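PDB 3LE2: serpin-ZX from Arabidopsis thaliana, which inhibits proteases, including metacaspase-9 and RD21A, through cleavage of its reactive centre loop and covalent trapping of the enzyme, thereby restraining programmed cell death in plants. Local coordinates for residues A[17-22]-A[292-297]; A[94-99]-A[171-176]; A[204-209]-A[277-282]. All coordinates share one frame; numbering follows the deposited sequence.

Contact 1 of 3, residues A[17-22]-A[292-297]; sequences MNLAKH and NVLKGL
His-22 and Leu-297 meet by a CH-pi contact. The methyl CD2 of Leu-297 stands over the centre of the imidazole, 3.5 Å from the ring centroid of His-22 and only 12° off its normal. CG of His-22 lies anti to the carbonyl carbon (chi1 -71°), which sets it beside the backbone N, on the side of the preceding helical turn where Asn-18 meets the same leucine. The ring offers a flat face on which one methyl of a branched side chain can rest. Gly-296, without a side chain, comes near with its carbonyl, its O lying 4.1 Å from His-22 CE1.

Apolar packing continues beneath the ring, where Leu-19 reaches across. Its CD1 meets Leu-297 CD1 at 3.7 Å, the two side chains crossing at about a right angle, and the same methyl presses on CG2 of Val-293 at 3.4 Å, tighter than usual for two carbons. CD2 of Leu-294 approaches Leu-19 CD1 more loosely. Leucine suits this place because it is long enough for one methyl, CD1, to reach all three neighbours; beta-branched Val-293 offers a short, stiff surface where its backbone comes nearest, with CA atoms of Val-293 and His-22 6.0 Å apart.

In the serpin fold this is packing between the long N-terminal helix 5-25 and the short helix 291-296. Their axes approach to 9.7 Å at 119° between N-to-C directions. Leu-297, the first residue to leave helical geometry, turns its side chain into the angle between them. Around it, Leu-19 also rests on Phe-35, and Asn-18 on Val-257 of helix 249-258.

A polar group meeting a methyl completes the set. The Asn-18 amide slides past Leu-297 in the opposite direction, with ND2 3.3 Å from CD2. Asn-18 is partly exposed, as befits an amide at the edge of an apolar patch.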
loop_
_atom_site.group_PDB
_atom_site.type_symbol
_atom_site.label_atom_id
_atom_site.label_comp_id
_atom_site.label_asym_id
_atom_site.label_seq_id
_atom_site.Cartn_x
_atom_site.Cartn_y
_atom_site.Cartn_z
ATOM N N MET A 17 -8.264 -5.264 0.916
ATOM C CA MET A 17 -8.569 -5.642 -0.466
ATOM C C MET A 17 -9.895 -5.044 -0.914
ATOM O O MET A 17 -10.052 -4.647 -2.068
ATOM C CB MET A 17 -8.601 -7.160 -0.635
ATOM C CG MET A 17 -7.264 -7.845 -0.391
ATOM S SD MET A 17 -5.918 -7.202 -1.398
ATOM C CE MET A 17 -6.449 -7.615 -3.036
ATOM N N ASN A 18 -10.858 -4.978 -0.003
ATOM C CA ASN A 18 -12.126 -4.350 -0.340
ATOM C C ASN A 18 -11.941 -2.834 -0.526
ATOM O O ASN A 18 -12.510 -2.228 -1.428
ATOM C CB ASN A 18 -13.185 -4.666 0.726
ATOM C CG ASN A 18 -14.591 -4.328 0.268
ATOM O OD1 ASN A 18 -14.875 -4.260 -0.932
ATOM N ND2 ASN A 18 -15.475 -4.104 1.219
ATOM N N LEU A 19 -11.132 -2.226 0.332
ATOM C CA LEU A 19 -10.744 -0.834 0.136
ATOM C C LEU A 19 -10.141 -0.669 -1.263
ATOM O O LEU A 19 -10.548 0.217 -2.015
ATOM C CB LEU A 19 -9.772 -0.374 1.232
ATOM C CG LEU A 19 -9.125 1.010 1.048
ATOM C CD1 LEU A 19 -10.171 2.081 0.931
ATOM C CD2 LEU A 19 -8.162 1.325 2.191
ATOM N N ALA A 20 -9.205 -1.541 -1.632
ATOM C CA ALA A 20 -8.621 -1.480 -2.977
ATOM C C ALA A 20 -9.687 -1.582 -4.069
ATOM O O ALA A 20 -9.599 -0.920 -5.098
ATOM C CB ALA A 20 -7.563 -2.559 -3.158
ATOM N N LYS A 21 -10.692 -2.423 -3.844
ATOM C CA LYS A 21 -11.799 -2.567 -4.788
ATOM C C LYS A 21 -12.520 -1.238 -4.936
ATOM O O LYS A 21 -12.775 -0.780 -6.051
ATOM C CB LYS A 21 -12.779 -3.649 -4.314
ATOM C CG LYS A 21 -14.007 -3.872 -5.214
ATOM C CD LYS A 21 -13.660 -4.589 -6.517
ATOM C CE LYS A 21 -14.916 -4.937 -7.316
ATOM N NZ LYS A 21 -14.639 -5.656 -8.600
ATOM N N HIS A 22 -12.848 -0.616 -3.809
ATOM C CA HIS A 22 -13.546 0.672 -3.839
ATOM C C HIS A 22 -12.713 1.791 -4.466
ATOM O O HIS A 22 -13.258 2.634 -5.153
ATOM C CB HIS A 22 -14.023 1.081 -2.446
ATOM C CG HIS A 22 -15.161 0.252 -1.934
ATOM N ND1 HIS A 22 -16.322 0.806 -1.436
ATOM C CD2 HIS A 22 -15.318 -1.092 -1.847
ATOM C CE1 HIS A 22 -17.142 -0.162 -1.059
ATOM N NE2 HIS A 22 -16.558 -1.323 -1.299
ATOM N N ASN A 292 -13.543 9.868 0.805
ATOM C CA ASN A 292 -14.736 9.349 0.146
ATOM C C ASN A 292 -14.845 7.823 0.048
ATOM O O ASN A 292 -15.905 7.274 0.340
ATOM C CB ASN A 292 -14.937 9.996 -1.227
ATOM C CG ASN A 292 -15.544 11.407 -1.140
ATOM O OD1 ASN A 292 -15.929 11.885 -0.060
ATOM N ND2 ASN A 292 -15.631 12.074 -2.288
ATOM N N VAL A 293 -13.784 7.122 -0.356
ATOM C CA VAL A 293 -13.912 5.668 -0.449
ATOM C C VAL A 293 -14.161 5.072 0.919
ATOM O O VAL A 293 -14.878 4.086 1.032
ATOM C CB VAL A 293 -12.697 4.928 -1.071
ATOM C CG1 VAL A 293 -12.413 5.425 -2.462
ATOM C CG2 VAL A 293 -11.487 5.034 -0.176
ATOM N N LEU A 294 -13.562 5.662 1.953
ATOM C CA LEU A 294 -13.750 5.159 3.304
ATOM C C LEU A 294 -15.201 5.328 3.748
ATOM O O LEU A 294 -15.787 4.395 4.286
ATOM C CB LEU A 294 -12.798 5.819 4.287
ATOM C CG LEU A 294 -11.354 5.325 4.227
ATOM C CD1 LEU A 294 -10.483 6.269 5.033
ATOM C CD2 LEU A 294 -11.221 3.891 4.736
ATOM N N LYS A 295 -15.776 6.509 3.514
ATOM C CA LYS A 295 -17.204 6.716 3.752
ATOM C C LYS A 295 -18.020 5.648 3.028
ATOM O O LYS A 295 -18.987 5.109 3.569
ATOM C CB LYS A 295 -17.633 8.121 3.314
ATOM C CG LYS A 295 -17.325 9.175 4.357
ATOM C CD LYS A 295 -17.155 10.550 3.763
ATOM C CE LYS A 295 -18.433 11.074 3.181
ATOM N NZ LYS A 295 -18.235 12.500 2.797
ATOM N N GLY A 296 -17.600 5.335 1.809
ATOM C CA GLY A 296 -18.221 4.281 1.027
ATOM C C GLY A 296 -18.232 2.929 1.714
ATOM O O GLY A 296 -19.210 2.197 1.610
ATOM N N LEU A 297 -17.145 2.587 2.405
ATOM C CA LEU A 297 -17.074 1.333 3.167
ATOM C C LEU A 297 -17.766 1.455 4.514
ATOM O O LEU A 297 -17.622 0.582 5.372
ATOM C CB LEU A 297 -15.621 0.915 3.401
ATOM C CG LEU A 297 -14.835 0.564 2.142
ATOM C CD1 LEU A 297 -13.362 0.866 2.327
ATOM C CD2 LEU A 297 -15.068 -0.892 1.792
#

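Contact 2 of 3, residues A[94-99]-A[171-176]; sequences LSVANG and NALYFK
Sheet A, the large central sheet of the serpin fold, includes the antiparallel pair formed here, with Ser-95 and Ala-97 on one strand bonded to Tyr-174 and Ala-172 on the other. Strand 167-176 also pairs in parallel with strand 326-335, as expected of a native serpin in which the reactive centre loop has not entered the sheet.

The backbones run at 174° to each other. Ser-95 and Tyr-174 form a hydrogen-bonded pair, the bond from Tyr-174 N to Ser-95 O being 2.8 Å long and nearly straight at 172°. Two residues on, Ala-97 and Ala-172 exchange a second pair of N-H to O bonds. Their methyls face each other, CB to CB 4.0 Å, on the side that also carries Ser-95 and Tyr-174; being so small, they can sit directly across from each other, while Ser-95 touches Thr-148 and Tyr-174 touches Leu-151.

The opposite side turns into the core, against helix 37-49 and strand 382-388, and its larger apolar groups suit that setting. Leu-94 and Phe-175 lie side by side and point the same way, with Leu-94 CG at the edge of the ring, 3.8 Å from Phe-175 CD1. Val-96 CG2 presses on Leu-173 CD1 at 3.5 Å, a tight fit between branched ends.

On that same side Asn-98 and Asn-171 bring two buried amides together beside helix 37-49. OD1 of Asn-171 accepts a weak hydrogen bond from His-329 on the next strand, probably part of the serpin shutter region. The other arm of this amide, Asn-171 ND2, donates to Asn-98 OD1 over 3.1 Å from well above the acceptor's carbonyl plane, the two amide planes lying 66° apart.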
loop_
_atom_site.group_PDB
_atom_site.type_symbol
_atom_site.label_atom_id
_atom_site.label_comp_id
_atom_site.label_asym_id
_atom_site.label_seq_id
_atom_site.Cartn_x
_atom_site.Cartn_y
_atom_site.Cartn_z
ATOM N N LEU A 94 12.878 2.616 2.052
ATOM C CA LEU A 94 11.537 3.067 2.390
ATOM C C LEU A 94 11.657 4.434 3.002
ATOM O O LEU A 94 12.597 4.711 3.749
ATOM C CB LEU A 94 10.855 2.152 3.419
ATOM C CG LEU A 94 10.330 0.780 2.990
ATOM C CD1 LEU A 94 11.450 -0.256 2.952
ATOM C CD2 LEU A 94 9.226 0.339 3.955
ATOM N N SER A 95 10.685 5.284 2.690
ATOM C CA SER A 95 10.626 6.612 3.261
ATOM C C SER A 95 9.162 6.965 3.511
ATOM O O SER A 95 8.305 6.754 2.646
ATOM C CB SER A 95 11.287 7.618 2.317
ATOM O OG SER A 95 11.328 8.889 2.928
ATOM N N VAL A 96 8.882 7.491 4.696
ATOM C CA VAL A 96 7.516 7.749 5.134
ATOM C C VAL A 96 7.286 9.232 5.408
ATOM O O VAL A 96 8.141 9.911 5.974
ATOM C CB VAL A 96 7.217 6.994 6.430
ATOM C CG1 VAL A 96 5.893 7.465 7.024
ATOM C CG2 VAL A 96 7.234 5.487 6.193
ATOM N N ALA A 97 6.128 9.730 4.997
ATOM C CA ALA A 97 5.713 11.079 5.340
ATOM C C ALA A 97 4.363 10.984 6.029
ATOM O O ALA A 97 3.409 10.433 5.481
ATOM C CB ALA A 97 5.621 11.957 4.100
ATOM N N ASN A 98 4.284 11.542 7.226
ATOM C CA ASN A 98 3.092 11.390 8.028
ATOM C C ASN A 98 2.794 12.619 8.889
ATOM O O ASN A 98 3.550 12.960 9.803
ATOM C CB ASN A 98 3.236 10.130 8.881
ATOM C CG ASN A 98 1.950 9.721 9.502
ATOM O OD1 ASN A 98 0.890 9.822 8.882
ATOM N ND2 ASN A 98 2.014 9.284 10.744
ATOM N N GLY A 99 1.693 13.298 8.593
ATOM C CA GLY A 99 1.418 14.555 9.268
ATOM C C GLY A 99 -0.038 14.968 9.304
ATOM O O GLY A 99 -0.852 14.512 8.494
ATOM N N ASN A 171 -0.207 11.815 3.951
ATOM C CA ASN A 171 0.569 10.613 4.170
ATOM C C ASN A 171 1.160 10.101 2.863
ATOM O O ASN A 171 0.506 10.115 1.819
ATOM C CB ASN A 171 -0.296 9.543 4.847
ATOM C CG ASN A 171 0.482 8.285 5.159
ATOM O OD1 ASN A 171 0.968 7.609 4.253
ATOM N ND2 ASN A 171 0.611 7.962 6.446
ATOM N N ALA A 172 2.410 9.661 2.916
ATOM C CA ALA A 172 3.060 9.134 1.724
ATOM C C ALA A 172 3.980 7.984 2.101
ATOM O O ALA A 172 4.560 7.968 3.180
ATOM C CB ALA A 172 3.837 10.237 1.009
ATOM N N LEU A 173 4.101 7.009 1.214
ATOM C CA LEU A 173 5.038 5.921 1.432
ATOM C C LEU A 173 5.813 5.694 0.147
ATOM O O LEU A 173 5.229 5.378 -0.894
ATOM C CB LEU A 173 4.323 4.626 1.875
ATOM C CG LEU A 173 5.226 3.424 2.210
ATOM C CD1 LEU A 173 6.132 3.721 3.401
ATOM C CD2 LEU A 173 4.453 2.116 2.461
ATOM N N TYR A 174 7.129 5.879 0.222
ATOM C CA TYR A 174 8.014 5.528 -0.883
ATOM C C TYR A 174 8.721 4.211 -0.574
ATOM O O TYR A 174 9.189 3.987 0.540
ATOM C CB TYR A 174 9.031 6.648 -1.166
ATOM C CG TYR A 174 10.071 6.306 -2.215
ATOM C CD1 TYR A 174 9.844 6.587 -3.559
ATOM C CD2 TYR A 174 11.286 5.703 -1.868
ATOM C CE1 TYR A 174 10.795 6.291 -4.541
ATOM C CE2 TYR A 174 12.249 5.395 -2.847
ATOM C CZ TYR A 174 11.988 5.697 -4.182
ATOM O OH TYR A 174 12.902 5.408 -5.173
ATOM N N PHE A 175 8.793 3.343 -1.571
ATOM C CA PHE A 175 9.487 2.071 -1.441
ATOM C C PHE A 175 10.235 1.815 -2.731
ATOM O O PHE A 175 9.706 2.030 -3.822
ATOM C CB PHE A 175 8.475 0.947 -1.164
ATOM C CG PHE A 175 9.037 -0.466 -1.252
ATOM C CD1 PHE A 175 9.395 -1.156 -0.112
ATOM C CD2 PHE A 175 9.116 -1.129 -2.466
ATOM C CE1 PHE A 175 9.870 -2.460 -0.182
ATOM C CE2 PHE A 175 9.585 -2.440 -2.540
ATOM C CZ PHE A 175 9.965 -3.099 -1.400
ATOM N N LYS A 176 11.477 1.380 -2.602
ATOM C CA LYS A 176 12.216 0.906 -3.760
ATOM C C LYS A 176 13.117 -0.218 -3.317
ATOM O O LYS A 176 13.910 -0.054 -2.390
ATOM C CB LYS A 176 13.041 2.020 -4.411
ATOM C CG LYS A 176 13.854 1.529 -5.602
ATOM C CD LYS A 176 14.390 2.684 -6.419
ATOM C CE LYS A 176 15.215 2.202 -7.601
ATOM N NZ LYS A 176 15.762 3.367 -8.380
#

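Contact 3 of 3, residues A[204-209]-A[277-282]; sequences PFMTSK and FKIPKF
Met-206 crosses Lys-281 at about a right angle and touches Ile-279 with its tip, and its unbranched, pliable chain can reach both. CB sits 3.5 Å from Ile-279 O. CG, anti to the carbonyl carbon (chi1 -50°), comes 3.7 Å from Lys-281 CG, and SD remains near that same methylene. A bend at chi3 (-55°) then carries the methyl CE back toward Ile-279, 4.0 Å from its CG2.

Beneath this side chain the backbones are joined in antiparallel fashion. Ile-279 N donates to Met-206 O at 2.9 Å, Met-206 N returns a bond to Ile-279 O, and Lys-281 N donates to Pro-204 O. Pro-280 has no N-H to give, but it occupies a non-hydrogen-bonded position opposite Phe-205, where this strand pair uses no N-H, and its CD packs 3.5 Å from Phe-205 CE1. Further along, Thr-207 uses its hydroxyl as a donor: OG1, anti to the backbone N, bonds to Phe-277 O over 2.7 Å, in the carbonyl plane.

The pairing probably belongs to serpin sheet C. Strand 200-207 has strand 189-194 on its other edge, and 277-280 is also bonded to strand 361-365, which begins within the C-terminal end of the reactive centre loop region. Beyond Lys-281 the chain turns to strand 326-335, where Phe-282 bonds to Val-335, and Met-206 touches that same valine.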
loop_
_atom_site.group_PDB
_atom_site.type_symbol
_atom_site.label_atom_id
_atom_site.label_comp_id
_atom_site.label_asym_id
_atom_site.label_seq_id
_atom_site.Cartn_x
_atom_site.Cartn_y
_atom_site.Cartn_z
ATOM N N PRO A 204 7.469 -3.237 -23.063
ATOM C CA PRO A 204 8.606 -4.067 -22.640
ATOM C C PRO A 204 8.199 -5.139 -21.610
ATOM O O PRO A 204 7.721 -4.810 -20.522
ATOM C CB PRO A 204 9.572 -3.059 -21.982
ATOM C CG PRO A 204 8.957 -1.696 -22.157
ATOM C CD PRO A 204 7.532 -1.867 -22.523
ATOM N N PHE A 205 8.383 -6.407 -21.963
ATOM C CA PHE A 205 8.180 -7.515 -21.044
ATOM C C PHE A 205 9.516 -8.132 -20.644
ATOM O O PHE A 205 10.301 -8.530 -21.508
ATOM C CB PHE A 205 7.332 -8.607 -21.692
ATOM C CG PHE A 205 5.857 -8.308 -21.727
ATOM C CD1 PHE A 205 5.038 -8.671 -20.667
ATOM C CD2 PHE A 205 5.284 -7.698 -22.831
ATOM C CE1 PHE A 205 3.681 -8.433 -20.701
ATOM C CE2 PHE A 205 3.912 -7.445 -22.871
ATOM C CZ PHE A 205 3.110 -7.814 -21.802
ATOM N N MET A 206 9.767 -8.220 -19.340
ATOM C CA MET A 206 10.932 -8.928 -18.834
ATOM C C MET A 206 10.680 -10.430 -18.896
ATOM O O MET A 206 9.535 -10.877 -18.828
ATOM C CB MET A 206 11.211 -8.515 -17.391
ATOM C CG MET A 206 11.253 -7.022 -17.188
ATOM S SD MET A 206 11.732 -6.558 -15.522
ATOM C CE MET A 206 10.521 -7.453 -14.554
ATOM N N THR A 207 11.748 -11.208 -19.029
ATOM C CA THR A 207 11.622 -12.661 -19.036
ATOM C C THR A 207 12.772 -13.330 -18.306
ATOM O O THR A 207 13.755 -12.680 -17.940
ATOM C CB THR A 207 11.537 -13.241 -20.460
ATOM O OG1 THR A 207 11.134 -14.615 -20.385
ATOM C CG2 THR A 207 12.886 -13.143 -21.164
ATOM N N SER A 208 12.626 -14.630 -18.081
ATOM C CA SER A 208 13.632 -15.421 -17.381
ATOM C C SER A 208 13.422 -16.907 -17.623
ATOM O O SER A 208 12.317 -17.356 -17.941
ATOM C CB SER A 208 13.604 -15.149 -15.882
ATOM O OG SER A 208 14.491 -16.026 -15.216
ATOM N N LYS A 209 14.495 -17.675 -17.480
ATOM C CA LYS A 209 14.396 -19.118 -17.628
ATOM C C LYS A 209 14.672 -19.789 -16.300
ATOM O O LYS A 209 14.563 -21.000 -16.186
ATOM C CB LYS A 209 15.329 -19.645 -18.726
ATOM C CG LYS A 209 14.668 -19.734 -20.106
ATOM C CD LYS A 209 15.605 -20.338 -21.149
ATOM C CE LYS A 209 14.843 -20.755 -22.406
ATOM N NZ LYS A 209 13.974 -19.665 -22.952
ATOM N N PHE A 277 7.394 -17.235 -19.544
ATOM C CA PHE A 277 7.421 -16.362 -18.373
ATOM C C PHE A 277 7.637 -14.901 -18.757
ATOM O O PHE A 277 8.747 -14.511 -19.116
ATOM C CB PHE A 277 8.531 -16.796 -17.422
ATOM C CG PHE A 277 8.563 -16.026 -16.141
ATOM C CD1 PHE A 277 7.503 -16.088 -15.257
ATOM C CD2 PHE A 277 9.655 -15.251 -15.815
ATOM C CE1 PHE A 277 7.524 -15.376 -14.075
ATOM C CE2 PHE A 277 9.688 -14.538 -14.637
ATOM C CZ PHE A 277 8.624 -14.602 -13.763
ATOM N N LYS A 278 6.581 -14.093 -18.676
ATOM C CA LYS A 278 6.667 -12.703 -19.121
ATOM C C LYS A 278 6.077 -11.715 -18.123
ATOM O O LYS A 278 4.902 -11.809 -17.764
ATOM C CB LYS A 278 5.984 -12.538 -20.478
ATOM C CG LYS A 278 6.639 -13.316 -21.605
ATOM C CD LYS A 278 8.028 -12.784 -21.921
ATOM C CE LYS A 278 8.720 -13.642 -22.974
ATOM N NZ LYS A 278 7.896 -13.764 -24.215
ATOM N N ILE A 279 6.897 -10.754 -17.709
ATOM C CA ILE A 279 6.483 -9.718 -16.767
ATOM C C ILE A 279 6.660 -8.311 -17.368
ATOM O O ILE A 279 7.780 -7.903 -17.692
ATOM C CB ILE A 279 7.306 -9.818 -15.461
ATOM C CG1 ILE A 279 7.217 -11.227 -14.895
ATOM C CG2 ILE A 279 6.807 -8.837 -14.424
ATOM C CD1 ILE A 279 5.790 -11.666 -14.626
ATOM N N PRO A 280 5.559 -7.551 -17.510
ATOM C CA PRO A 280 5.742 -6.198 -18.053
ATOM C C PRO A 280 6.465 -5.294 -17.076
ATOM O O PRO A 280 6.206 -5.371 -15.868
ATOM C CB PRO A 280 4.306 -5.702 -18.226
ATOM C CG PRO A 280 3.519 -6.470 -17.211
ATOM C CD PRO A 280 4.141 -7.845 -17.235
ATOM N N LYS A 281 7.358 -4.444 -17.581
ATOM C CA LYS A 281 7.906 -3.378 -16.750
ATOM C C LYS A 281 6.779 -2.394 -16.502
ATOM O O LYS A 281 5.851 -2.308 -17.310
ATOM C CB LYS A 281 9.047 -2.653 -17.473
ATOM C CG LYS A 281 10.274 -3.506 -17.722
ATOM C CD LYS A 281 11.396 -2.713 -18.375
ATOM C CE LYS A 281 12.104 -1.794 -17.381
ATOM N NZ LYS A 281 13.075 -0.893 -18.074
ATOM N N PHE A 282 6.850 -1.654 -15.401
ATOM C CA PHE A 282 5.970 -0.497 -15.205
ATOM C C PHE A 282 6.515 0.433 -14.125
ATOM O O PHE A 282 7.298 0.025 -13.277
ATOM C CB PHE A 282 4.538 -0.931 -14.869
ATOM C CG PHE A 282 4.453 -1.897 -13.723
ATOM C CD1 PHE A 282 4.577 -3.272 -13.939
ATOM C CD2 PHE A 282 4.249 -1.444 -12.428
ATOM C CE1 PHE A 282 4.490 -4.182 -12.871
ATOM C CE2 PHE A 282 4.159 -2.349 -11.356
ATOM C CZ PHE A 282 4.278 -3.710 -11.587
HETATM O O HOH W 1 5.736 -2.740 -19.751
#

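In the fold
From the N terminus, helix 5-25 supplies the first half of contact 1, whose partner comes only 270 residues later. Within that span contact 2 closes first, joining strands 93-103 and 167-176 in the body of the molecule. Contact 3 opens after it at strand 200-207 and closes at strand 277-289, probably within sheet C, so the two lie in series and neither crosses the other. Strand 277-289 leads almost directly into helix 291-296, which completes contact 1, ties back to the N-terminal helix and encloses both. The contacts do not touch: centres of contacts 1 and 2 are 21 Å apart, those of 2 and 3 about 27 Å. Strand 326-335 links the last two, reached from either.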